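Local coordinates for protein NAD-dependent aldehyde dehydrogenase (Sinorhizobium meliloti, PDB 3U4J) that probably oxidises aldehydes to carboxylic acids with NAD or NADP as electron acceptor, at residues Val94-Leu99 against Cys127-Ser132; Glu123-Cys127 against Phe173-Ser179; Tyr133-Ala138 against Gly481-Phe485; Leu156-Val162 against Tyr488-Val494. The contacts are given in a common frame with arbitrary orientation. Residue numbers count along the deposited sequence, not the author numbering.

Contact 1 of 4, residues Val94-Leu99 against Cys127-Ser132; sequences VADLIL and CADLWS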
# COMPACT_ATOMS: atom_id res chain seq x y z
N VAL A 94 -18.94 17.44 11.48
CA VAL A 94 -18.49 17.42 12.88
C VAL A 94 -17.21 18.25 13.07
O VAL A 94 -17.12 19.06 13.99
CB VAL A 94 -18.24 15.99 13.40
CG1 VAL A 94 -17.75 15.99 14.86
CG2 VAL A 94 -19.50 15.12 13.24
N ALA A 95 -16.20 18.02 12.23
CA ALA A 95 -14.97 18.82 12.31
C ALA A 95 -15.26 20.32 12.22
O ALA A 95 -14.73 21.12 13.03
CB ALA A 95 -13.98 18.40 11.23
N ASP A 96 -16.14 20.71 11.29
CA ASP A 96 -16.61 22.12 11.21
C ASP A 96 -17.28 22.61 12.49
O ASP A 96 -17.06 23.74 12.89
CB ASP A 96 -17.60 22.35 10.07
CG ASP A 96 -16.93 22.31 8.72
OD1 ASP A 96 -15.69 22.48 8.66
OD2 ASP A 96 -17.64 22.10 7.72
N LEU A 97 -18.15 21.79 13.08
CA LEU A 97 -18.79 22.17 14.35
C LEU A 97 -17.82 22.34 15.50
O LEU A 97 -18.01 23.23 16.34
CB LEU A 97 -19.86 21.14 14.75
CG LEU A 97 -21.15 21.36 13.99
CD1 LEU A 97 -21.98 20.06 14.05
CD2 LEU A 97 -21.92 22.56 14.53
N ILE A 98 -16.82 21.46 15.58
CA ILE A 98 -15.77 21.57 16.60
C ILE A 98 -15.10 22.96 16.56
O ILE A 98 -14.97 23.64 17.59
CB ILE A 98 -14.74 20.44 16.47
CG1 ILE A 98 -15.42 19.08 16.77
CG2 ILE A 98 -13.55 20.69 17.46
CD1 ILE A 98 -14.54 17.88 16.46
N LEU A 99 -14.73 23.41 15.36
CA LEU A 99 -14.23 24.76 15.19
C LEU A 99 -15.23 25.84 15.54
O LEU A 99 -14.88 26.79 16.22
CB LEU A 99 -13.68 24.97 13.77
CG LEU A 99 -12.39 24.24 13.43
CD1 LEU A 99 -11.86 24.65 12.02
CD2 LEU A 99 -11.29 24.47 14.52
N CYS A 127 -8.14 18.57 17.58
CA CYS A 127 -9.21 17.58 17.44
C CYS A 127 -10.02 17.81 16.18
O CYS A 127 -10.43 16.84 15.52
CB CYS A 127 -10.14 17.61 18.64
SG CYS A 127 -9.34 16.92 20.08
N ALA A 128 -10.28 19.08 15.84
CA ALA A 128 -10.97 19.34 14.59
C ALA A 128 -10.12 18.78 13.43
O ALA A 128 -10.67 18.23 12.46
CB ALA A 128 -11.25 20.84 14.40
N ASP A 129 -8.79 18.90 13.53
CA ASP A 129 -7.89 18.39 12.48
C ASP A 129 -7.88 16.86 12.44
O ASP A 129 -7.81 16.25 11.36
CB ASP A 129 -6.45 18.92 12.65
CG ASP A 129 -5.58 18.67 11.42
OD1 ASP A 129 -5.97 19.06 10.29
OD2 ASP A 129 -4.50 18.10 11.58
N LEU A 130 -7.98 16.22 13.62
CA LEU A 130 -8.10 14.76 13.66
C LEU A 130 -9.34 14.29 12.94
O LEU A 130 -9.27 13.34 12.16
CB LEU A 130 -8.11 14.24 15.09
CG LEU A 130 -6.78 14.28 15.85
CD1 LEU A 130 -7.09 14.12 17.36
CD2 LEU A 130 -5.82 13.19 15.39
N TRP A 131 -10.46 14.96 13.21
CA TRP A 131 -11.73 14.59 12.59
C TRP A 131 -11.59 14.84 11.09
O TRP A 131 -12.03 14.01 10.30
CB TRP A 131 -12.91 15.39 13.19
CG TRP A 131 -13.48 14.74 14.43
CD1 TRP A 131 -12.98 14.85 15.72
CD2 TRP A 131 -14.60 13.87 14.50
NE1 TRP A 131 -13.74 14.08 16.59
CE2 TRP A 131 -14.75 13.49 15.86
CE3 TRP A 131 -15.51 13.36 13.54
CZ2 TRP A 131 -15.77 12.63 16.29
CZ3 TRP A 131 -16.53 12.50 13.97
CH2 TRP A 131 -16.65 12.14 15.33
N SER A 132 -10.95 15.94 10.67
CA SER A 132 -10.81 16.21 9.23
C SER A 132 -9.93 15.20 8.52
O SER A 132 -10.27 14.76 7.44
CB SER A 132 -10.26 17.61 8.94
OG SER A 132 -11.09 18.58 9.55

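Contact 2 of 4, residues Glu123-Cys127 against Phe173-Ser179; sequences EIGFC and FPFIIAS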
# COMPACT_ATOMS: atom_id res chain seq x y z
N GLU A 123 -5.69 22.22 21.76
CA GLU A 123 -6.20 20.85 21.64
C GLU A 123 -7.52 20.69 20.87
O GLU A 123 -7.67 19.74 20.09
CB GLU A 123 -6.31 20.19 23.01
CG GLU A 123 -4.98 19.83 23.57
CD GLU A 123 -5.07 19.20 24.96
OE1 GLU A 123 -6.18 18.73 25.36
OE2 GLU A 123 -4.02 19.17 25.64
N ILE A 124 -8.47 21.58 21.12
CA ILE A 124 -9.75 21.53 20.41
C ILE A 124 -9.50 21.70 18.91
O ILE A 124 -10.05 20.98 18.11
CB ILE A 124 -10.75 22.63 20.89
CG1 ILE A 124 -10.95 22.56 22.41
CG2 ILE A 124 -12.10 22.54 20.15
CD1 ILE A 124 -11.38 21.15 22.98
N GLY A 125 -8.65 22.67 18.55
CA GLY A 125 -8.24 22.86 17.15
C GLY A 125 -7.59 21.63 16.55
O GLY A 125 -7.88 21.24 15.40
N PHE A 126 -6.70 21.01 17.30
CA PHE A 126 -6.11 19.75 16.89
C PHE A 126 -7.16 18.63 16.69
O PHE A 126 -7.10 17.86 15.73
CB PHE A 126 -5.05 19.31 17.89
CG PHE A 126 -4.19 18.19 17.40
CD1 PHE A 126 -3.15 18.43 16.50
CD2 PHE A 126 -4.41 16.88 17.83
CE1 PHE A 126 -2.33 17.37 16.04
CE2 PHE A 126 -3.62 15.84 17.38
CZ PHE A 126 -2.58 16.07 16.48
N CYS A 127 -8.14 18.57 17.58
CA CYS A 127 -9.21 17.58 17.44
C CYS A 127 -10.02 17.81 16.18
O CYS A 127 -10.43 16.84 15.52
CB CYS A 127 -10.14 17.61 18.64
SG CYS A 127 -9.34 16.92 20.08
N PHE A 173 -6.63 13.63 28.69
CA PHE A 173 -6.87 14.26 27.38
C PHE A 173 -8.21 13.78 26.82
O PHE A 173 -8.25 13.03 25.84
CB PHE A 173 -5.76 13.89 26.37
CG PHE A 173 -4.40 14.40 26.74
CD1 PHE A 173 -4.04 15.71 26.45
CD2 PHE A 173 -3.48 13.56 27.34
CE1 PHE A 173 -2.74 16.19 26.79
CE2 PHE A 173 -2.19 14.01 27.69
CZ PHE A 173 -1.83 15.33 27.40
N PRO A 174 -9.31 14.18 27.45
CA PRO A 174 -10.57 13.53 27.09
C PRO A 174 -10.97 13.80 25.65
O PRO A 174 -11.35 12.86 24.95
CB PRO A 174 -11.60 14.16 28.03
CG PRO A 174 -10.78 14.68 29.18
CD PRO A 174 -9.50 15.16 28.52
N PHE A 175 -10.86 15.05 25.20
CA PHE A 175 -11.37 15.37 23.87
C PHE A 175 -10.44 14.77 22.82
O PHE A 175 -10.89 14.24 21.78
CB PHE A 175 -11.55 16.88 23.68
CG PHE A 175 -12.58 17.24 22.61
CD1 PHE A 175 -13.93 16.94 22.78
CD2 PHE A 175 -12.20 17.92 21.45
CE1 PHE A 175 -14.88 17.30 21.84
CE2 PHE A 175 -13.16 18.28 20.46
CZ PHE A 175 -14.48 17.98 20.66
N ILE A 176 -9.14 14.86 23.09
CA ILE A 176 -8.14 14.33 22.16
C ILE A 176 -8.32 12.85 21.94
O ILE A 176 -8.35 12.39 20.79
CB ILE A 176 -6.70 14.64 22.64
CG1 ILE A 176 -6.38 16.13 22.41
CG2 ILE A 176 -5.70 13.73 21.94
CD1 ILE A 176 -5.75 16.44 21.06
N ILE A 177 -8.43 12.10 23.02
CA ILE A 177 -8.48 10.65 22.90
C ILE A 177 -9.78 10.22 22.22
O ILE A 177 -9.76 9.31 21.39
CB ILE A 177 -8.16 9.94 24.26
CG1 ILE A 177 -6.66 10.23 24.56
CG2 ILE A 177 -8.30 8.42 24.14
CD1 ILE A 177 -6.27 10.14 25.99
N ALA A 178 -10.89 10.89 22.53
CA ALA A 178 -12.14 10.60 21.80
C ALA A 178 -11.92 10.81 20.29
O ALA A 178 -12.31 9.97 19.45
CB ALA A 178 -13.25 11.48 22.31
N SER A 179 -11.25 11.93 19.97
CA SER A 179 -11.00 12.33 18.60
C SER A 179 -9.93 11.49 17.88
O SER A 179 -9.89 11.47 16.65
CB SER A 179 -10.65 13.82 18.54
OG SER A 179 -11.76 14.61 18.91
O HOH W 1 -8.20 16.70 25.38

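Contact 3 of 4, residues Tyr133-Ala138 against Gly481-Phe485; sequences YAAGQA and GRYGF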
# COMPACT_ATOMS: atom_id res chain seq x y z
N TYR A 133 -8.79 14.89 9.12
CA TYR A 133 -7.90 13.88 8.55
C TYR A 133 -8.63 12.54 8.36
O TYR A 133 -8.51 11.90 7.30
CB TYR A 133 -6.65 13.66 9.44
CG TYR A 133 -5.84 12.48 8.93
CD1 TYR A 133 -4.80 12.66 7.99
CD2 TYR A 133 -6.12 11.18 9.34
CE1 TYR A 133 -4.10 11.55 7.51
CE2 TYR A 133 -5.43 10.08 8.85
CZ TYR A 133 -4.43 10.27 7.94
OH TYR A 133 -3.78 9.16 7.46
N ALA A 134 -9.34 12.11 9.40
CA ALA A 134 -10.02 10.79 9.37
C ALA A 134 -11.14 10.80 8.35
O ALA A 134 -11.34 9.83 7.61
CB ALA A 134 -10.57 10.46 10.78
N ALA A 135 -11.87 11.91 8.29
CA ALA A 135 -12.95 12.05 7.28
C ALA A 135 -12.38 11.92 5.88
O ALA A 135 -12.99 11.30 5.02
CB ALA A 135 -13.68 13.38 7.45
N GLY A 136 -11.23 12.54 5.64
CA GLY A 136 -10.58 12.46 4.30
C GLY A 136 -10.24 11.02 3.94
O GLY A 136 -10.51 10.57 2.83
N GLN A 137 -9.65 10.29 4.90
CA GLN A 137 -9.19 8.93 4.66
C GLN A 137 -10.31 7.90 4.61
O GLN A 137 -10.17 6.89 3.91
CB GLN A 137 -8.15 8.51 5.71
CG GLN A 137 -6.77 9.21 5.54
CD GLN A 137 -6.25 9.04 4.11
OE1 GLN A 137 -5.90 7.94 3.71
NE2 GLN A 137 -6.24 10.13 3.34
N ALA A 138 -11.40 8.15 5.34
CA ALA A 138 -12.50 7.21 5.47
C ALA A 138 -13.08 6.79 4.13
O ALA A 138 -13.45 5.64 3.95
CB ALA A 138 -13.64 7.77 6.39
N GLY A 481 -3.40 7.85 11.65
CA GLY A 481 -2.98 7.63 10.27
C GLY A 481 -3.91 6.67 9.54
O GLY A 481 -5.11 6.70 9.75
N ARG A 482 -3.32 5.81 8.70
CA ARG A 482 -4.04 4.72 8.04
C ARG A 482 -4.17 3.53 8.98
O ARG A 482 -5.01 2.68 8.77
CB ARG A 482 -3.31 4.27 6.77
CG ARG A 482 -3.24 5.40 5.76
CD ARG A 482 -2.99 4.94 4.34
NE ARG A 482 -3.51 5.97 3.43
CZ ARG A 482 -2.85 6.51 2.40
NH1 ARG A 482 -1.61 6.12 2.10
NH2 ARG A 482 -3.44 7.43 1.64
N TYR A 483 -3.33 3.46 10.01
CA TYR A 483 -3.29 2.28 10.87
C TYR A 483 -4.57 2.12 11.69
O TYR A 483 -5.05 0.98 11.88
CB TYR A 483 -2.06 2.30 11.80
CG TYR A 483 -0.77 1.97 11.04
CD1 TYR A 483 -0.14 0.73 11.21
CD2 TYR A 483 -0.19 2.89 10.16
CE1 TYR A 483 1.03 0.42 10.49
CE2 TYR A 483 0.99 2.60 9.45
CZ TYR A 483 1.59 1.37 9.62
OH TYR A 483 2.75 1.06 8.92
N GLY A 484 -5.11 3.24 12.18
CA GLY A 484 -6.29 3.16 13.03
C GLY A 484 -7.46 2.55 12.29
O GLY A 484 -8.30 1.86 12.89
N PHE A 485 -7.54 2.75 10.97
CA PHE A 485 -8.68 2.15 10.25
C PHE A 485 -8.60 0.63 10.24
O PHE A 485 -9.64 -0.04 10.27
CB PHE A 485 -8.83 2.70 8.84
CG PHE A 485 -9.09 4.18 8.82
CD1 PHE A 485 -10.33 4.69 9.18
CD2 PHE A 485 -8.08 5.07 8.45
CE1 PHE A 485 -10.57 6.06 9.16
CE2 PHE A 485 -8.31 6.43 8.44
CZ PHE A 485 -9.56 6.93 8.80

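Contact 4 of 4, residues Leu156-Val162 against Tyr488-Val494; sequences LVLREPV and YSQFKGV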
# COMPACT_ATOMS: atom_id res chain seq x y z
N LEU A 156 -10.29 -11.81 -3.76
CA LEU A 156 -10.71 -10.52 -3.24
C LEU A 156 -10.42 -10.51 -1.76
O LEU A 156 -10.59 -11.51 -1.07
CB LEU A 156 -12.21 -10.29 -3.44
CG LEU A 156 -12.78 -10.44 -4.85
CD1 LEU A 156 -14.30 -10.28 -4.80
CD2 LEU A 156 -12.16 -9.44 -5.83
N VAL A 157 -9.91 -9.37 -1.30
CA VAL A 157 -9.85 -9.11 0.12
C VAL A 157 -10.74 -7.90 0.33
O VAL A 157 -10.46 -6.81 -0.18
CB VAL A 157 -8.42 -8.87 0.60
CG1 VAL A 157 -8.42 -8.64 2.10
CG2 VAL A 157 -7.54 -10.08 0.23
N LEU A 158 -11.84 -8.11 1.08
CA LEU A 158 -12.78 -7.03 1.36
C LEU A 158 -12.58 -6.46 2.77
O LEU A 158 -12.48 -7.20 3.74
CB LEU A 158 -14.23 -7.51 1.16
CG LEU A 158 -14.54 -8.02 -0.26
CD1 LEU A 158 -15.96 -8.65 -0.34
CD2 LEU A 158 -14.36 -6.92 -1.31
N ARG A 159 -12.52 -5.14 2.86
CA ARG A 159 -12.49 -4.45 4.12
C ARG A 159 -13.91 -4.17 4.61
O ARG A 159 -14.75 -3.64 3.87
CB ARG A 159 -11.70 -3.14 4.01
CG ARG A 159 -11.67 -2.32 5.29
CD ARG A 159 -11.08 -0.93 5.06
NE ARG A 159 -9.67 -0.94 4.67
CZ ARG A 159 -8.67 -0.78 5.53
NH1 ARG A 159 -8.91 -0.66 6.85
NH2 ARG A 159 -7.42 -0.81 5.10
N GLU A 160 -14.17 -4.54 5.86
CA GLU A 160 -15.49 -4.40 6.48
C GLU A 160 -15.28 -3.86 7.90
O GLU A 160 -14.17 -3.94 8.44
CB GLU A 160 -16.23 -5.75 6.51
CG GLU A 160 -16.43 -6.39 5.12
CD GLU A 160 -17.28 -7.68 5.16
OE1 GLU A 160 -17.44 -8.29 6.25
OE2 GLU A 160 -17.76 -8.08 4.09
N PRO A 161 -16.32 -3.26 8.49
CA PRO A 161 -16.13 -2.75 9.84
C PRO A 161 -16.12 -3.87 10.87
O PRO A 161 -16.76 -4.91 10.64
CB PRO A 161 -17.34 -1.84 10.05
CG PRO A 161 -18.28 -2.08 8.94
CD PRO A 161 -17.60 -2.83 7.87
N VAL A 162 -15.42 -3.67 11.99
CA VAL A 162 -15.45 -4.64 13.10
C VAL A 162 -16.87 -4.74 13.73
O VAL A 162 -17.28 -5.81 14.14
CB VAL A 162 -14.30 -4.39 14.17
CG1 VAL A 162 -14.48 -3.11 14.90
CG2 VAL A 162 -14.24 -5.51 15.24
N TYR A 488 -10.07 -0.96 13.42
CA TYR A 488 -11.54 -1.04 13.47
C TYR A 488 -12.16 -1.68 12.24
O TYR A 488 -13.35 -1.52 12.00
CB TYR A 488 -12.17 0.34 13.75
CG TYR A 488 -11.53 1.00 14.96
CD1 TYR A 488 -11.79 0.53 16.25
CD2 TYR A 488 -10.60 2.04 14.81
CE1 TYR A 488 -11.17 1.10 17.37
CE2 TYR A 488 -10.00 2.61 15.91
CZ TYR A 488 -10.28 2.14 17.19
OH TYR A 488 -9.66 2.70 18.29
N SER A 489 -11.35 -2.41 11.49
CA SER A 489 -11.79 -3.14 10.30
C SER A 489 -11.59 -4.63 10.50
O SER A 489 -10.74 -5.05 11.29
CB SER A 489 -11.01 -2.68 9.04
OG SER A 489 -11.42 -1.38 8.65
N GLN A 490 -12.41 -5.43 9.81
CA GLN A 490 -12.13 -6.85 9.60
C GLN A 490 -11.79 -7.01 8.13
O GLN A 490 -12.30 -6.28 7.27
CB GLN A 490 -13.39 -7.70 9.90
CG GLN A 490 -13.77 -7.81 11.36
CD GLN A 490 -13.01 -8.89 12.14
OE1 GLN A 490 -13.34 -9.17 13.31
NE2 GLN A 490 -11.98 -9.48 11.53
N PHE A 491 -10.93 -7.95 7.82
CA PHE A 491 -10.61 -8.28 6.44
C PHE A 491 -11.15 -9.65 6.06
O PHE A 491 -10.91 -10.64 6.76
CB PHE A 491 -9.10 -8.16 6.19
CG PHE A 491 -8.59 -6.75 6.42
CD1 PHE A 491 -8.74 -5.78 5.43
CD2 PHE A 491 -8.03 -6.39 7.63
CE1 PHE A 491 -8.30 -4.46 5.63
CE2 PHE A 491 -7.58 -5.08 7.87
CZ PHE A 491 -7.73 -4.11 6.86
N LYS A 492 -11.87 -9.70 4.95
CA LYS A 492 -12.51 -10.91 4.46
C LYS A 492 -11.80 -11.35 3.19
O LYS A 492 -11.82 -10.65 2.18
CB LYS A 492 -14.00 -10.65 4.21
CG LYS A 492 -14.74 -11.76 3.48
CD LYS A 492 -16.18 -11.36 3.18
CE LYS A 492 -17.03 -11.35 4.41
NZ LYS A 492 -18.30 -10.62 4.15
N GLY A 493 -11.14 -12.52 3.27
CA GLY A 493 -10.50 -13.11 2.12
C GLY A 493 -11.46 -13.96 1.32
O GLY A 493 -12.01 -14.93 1.86
N VAL A 494 -11.65 -13.66 0.03
CA VAL A 494 -12.61 -14.40 -0.80
C VAL A 494 -11.89 -15.02 -1.98
O VAL A 494 -11.29 -14.32 -2.79
CB VAL A 494 -13.75 -13.49 -1.36
CG1 VAL A 494 -14.85 -14.32 -2.04
CG2 VAL A 494 -14.32 -12.59 -0.28

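Contact 1 of 4, residues Val94-Leu99 against Cys127-Ser132
Trp131 is the largest side chain in this helix pair, and its indole is the main surface met by Val94 and Ile98. With chi1 at -86° and chi2 at 82°, the indole turns one face to helix 84-100, where two methyl groups lie over it. Val94, in the t rotamer, places CG1 3.7 Å from the centroid of the six-membered ring of Trp131, almost on the ring normal. Ile98, extended as m,t, carries CD1 to 3.9 Å from the centroid of the five-membered ring of Trp131. Both are CH-pi contacts. The segments 94-99 and 127-132 run antiparallel at 171°, their axes 8.4 Å apart, a spacing allowed by alanine on each side: Ala95 CA and Ala128 CA are 4.6 Å apart, and Ala95 CB reaches 3.5 Å from Ala128 O. Both helices belong to the N-terminal, Rossmann-type domain, which as in other aldehyde dehydrogenases probably binds the nucleotide. Ser132 in the m rotamer turns OG back to its own helix, donating to Ala128 O at 3.0 Å, so the hydroxyl is satisfied there, and Ala95 CB packs 3.3 Å from Ser132 OG. At the more open border Leu99 starts off sideways, but its m,t conformation brings CD2 to 3.6 Å from Ala128 CB, while Ile98 CG2 meets the same Ala128 CB at 3.8 Å. Leu207 of helix 202-214 and Pro183 of helix 174-187 also pack on Trp131.

Contact 2 of 4, residues Glu123-Cys127 against Phe173-Ser179
Phe173 occupies the N-cap position of helix 174-187, and its ring edge meets a carboxylate: Glu123 OE2 lies 3.4 Å from Phe173 CE1, near the ring plane. The acid is held by partners of its own, a salt bridge to Lys115 and a hydrogen bond to Gln119. Two residues on, Phe175 in the t rotamer swings its ring against helix 117-138. Ile124 CD1 approaches Phe175 CD2 at 3.7 Å, and Cys127 SG comes to 3.3 Å from the same Phe175 CD2, an oblique sulfur-aromatic contact with SG 4.5 Å from the centroid of the Phe175 ring. The segments 123-127 and 174-179 are nearly parallel, at 9° with axes 9.3 Å apart. In the aldehyde dehydrogenase fold helix 174-187, which follows strand 153-168, packs side by side with helix 117-138 within the Rossmann-type domain. Ile176 follows, its backbone N donating at 3.1 Å to a water that in turn donates to Glu123 OE1 at 2.9 Å, so a single solvent molecule joins the first turn of helix 174-187 to the carboxylate. The Ile176 side chain touches both Phe126 and Cys127: Ile176 CD1 is 3.5 Å from Phe126 CD2 and 3.8 Å from Cys127 SG. One turn further, Ser179 OG donates to Phe175 O at 3.0 Å and rests 3.4 Å from Cys127 CB, where the two backbones are closest, 5.7 Å between Cys127 CA and Ser179 CA.

Contact 3 of 4, residues Tyr133-Ala138 against Gly481-Phe485
The end of helix 117-138 faces a turn that leads into the short helix 483-487, and the backbones stay well apart: the closest CA pair, Gln137 CA to Arg482 CA, is 7.5 Å. Gly481 takes a positive phi of 50°, a conformation that favours glycine. Side chains bridge the gap. Tyr133 OH makes a van der Waals contact with the Gly481 carbonyl carbon, 3.2 Å from Gly481 C. Phe485 points toward the helix, its ring lying across a full turn: Phe485 CZ is 3.6 Å from Ala134 O, and Phe485 CE2 is 3.4 Å from Gln137 CB. Small alanines at 134 and 138 admit the ring, with Ala134 CB 4.2 Å from Phe485 CZ. Trp184 of helix 174-187 meets the Phe485 ring as well. Beside this apolar patch, Gln137 folds into an m,m conformation that offers OE1 to the edge of the Arg482 guanidinium, accepting from Arg482 NE at 3.1 Å and from Arg482 NH2 at 3.3 Å. The neutral amide takes NE and NH2 without neutralising the charge, consistent with Arg482 NH1 forming a salt bridge with Glu142 of the second subunit, across an interface of the tetramer.

Contact 4 of 4, residues Leu156-Val162 against Tyr488-Val494
One face of the Arg159 guanidinium is covered by the tip of Phe491, with Arg159 NH1 3.6 Å from Phe491 CZ. At its edge the same NH1 donates to Ser489 OG at 3.2 Å, and a salt bridge to Asp486 gives the charge its main partner. Val157 shares this face of the sheet, its CG1 4.2 Å from Phe491 CB. Behind these side chains, strands 156-161 and 489-494 pair antiparallel. Leu156 with Val494, Leu158 with Lys492 and Glu160 with Gln490 are the hydrogen-bonded pairs, each bonded in both directions, from Val494 N to Leu156 O at 2.6 Å to Leu156 N to Val494 O at 2.9 Å. A further bond, Val162 N to Tyr488 O at 3.0 Å, extends the pairing past Pro161, which sits at a non-hydrogen-bonded position. This is the oligomerisation arm of the aldehyde dehydrogenase fold, in which the C-terminal strand returns to pair with strands projecting from the nucleotide-binding domain. In agreement, Gly493 and Val494 pair in parallel with a strand of the third subunit, so the sheet continues across the interface. On the other face, Lys492 NZ and Glu160 OE2 form a salt bridge at 2.6 Å; both ends have partners in the third subunit, Tyr471 for Glu160 and the carbonyls of Ile446 and Ile449 for Lys492. Leu158 CD1 and Val494 CG2 pack there at 4.3 Å.

In the fold
Helix 117-138 carries three of the contacts in turn. Contacts 1 and 2 share Cys127, and their centres lie 9 Å apart; Trp131 NE1 reaches Ser179 OG at 3.1 Å in a weak hydrogen bond, and Ile98 CG2 packs 3.9 Å from Phe175 CE2, so the three helices form one core. Contact 3, 13 Å from contact 1 between centres, takes up the C-terminal end of that helix. It touches contact 4 where Phe485 O lies 3.6 Å from Arg159 NH1, and helix 483-487 runs on directly into the arm strand; the centres of contacts 3 and 4 are 16 Å apart. All four contacts lie away from the calcium site formed by Leu17 and Glu50.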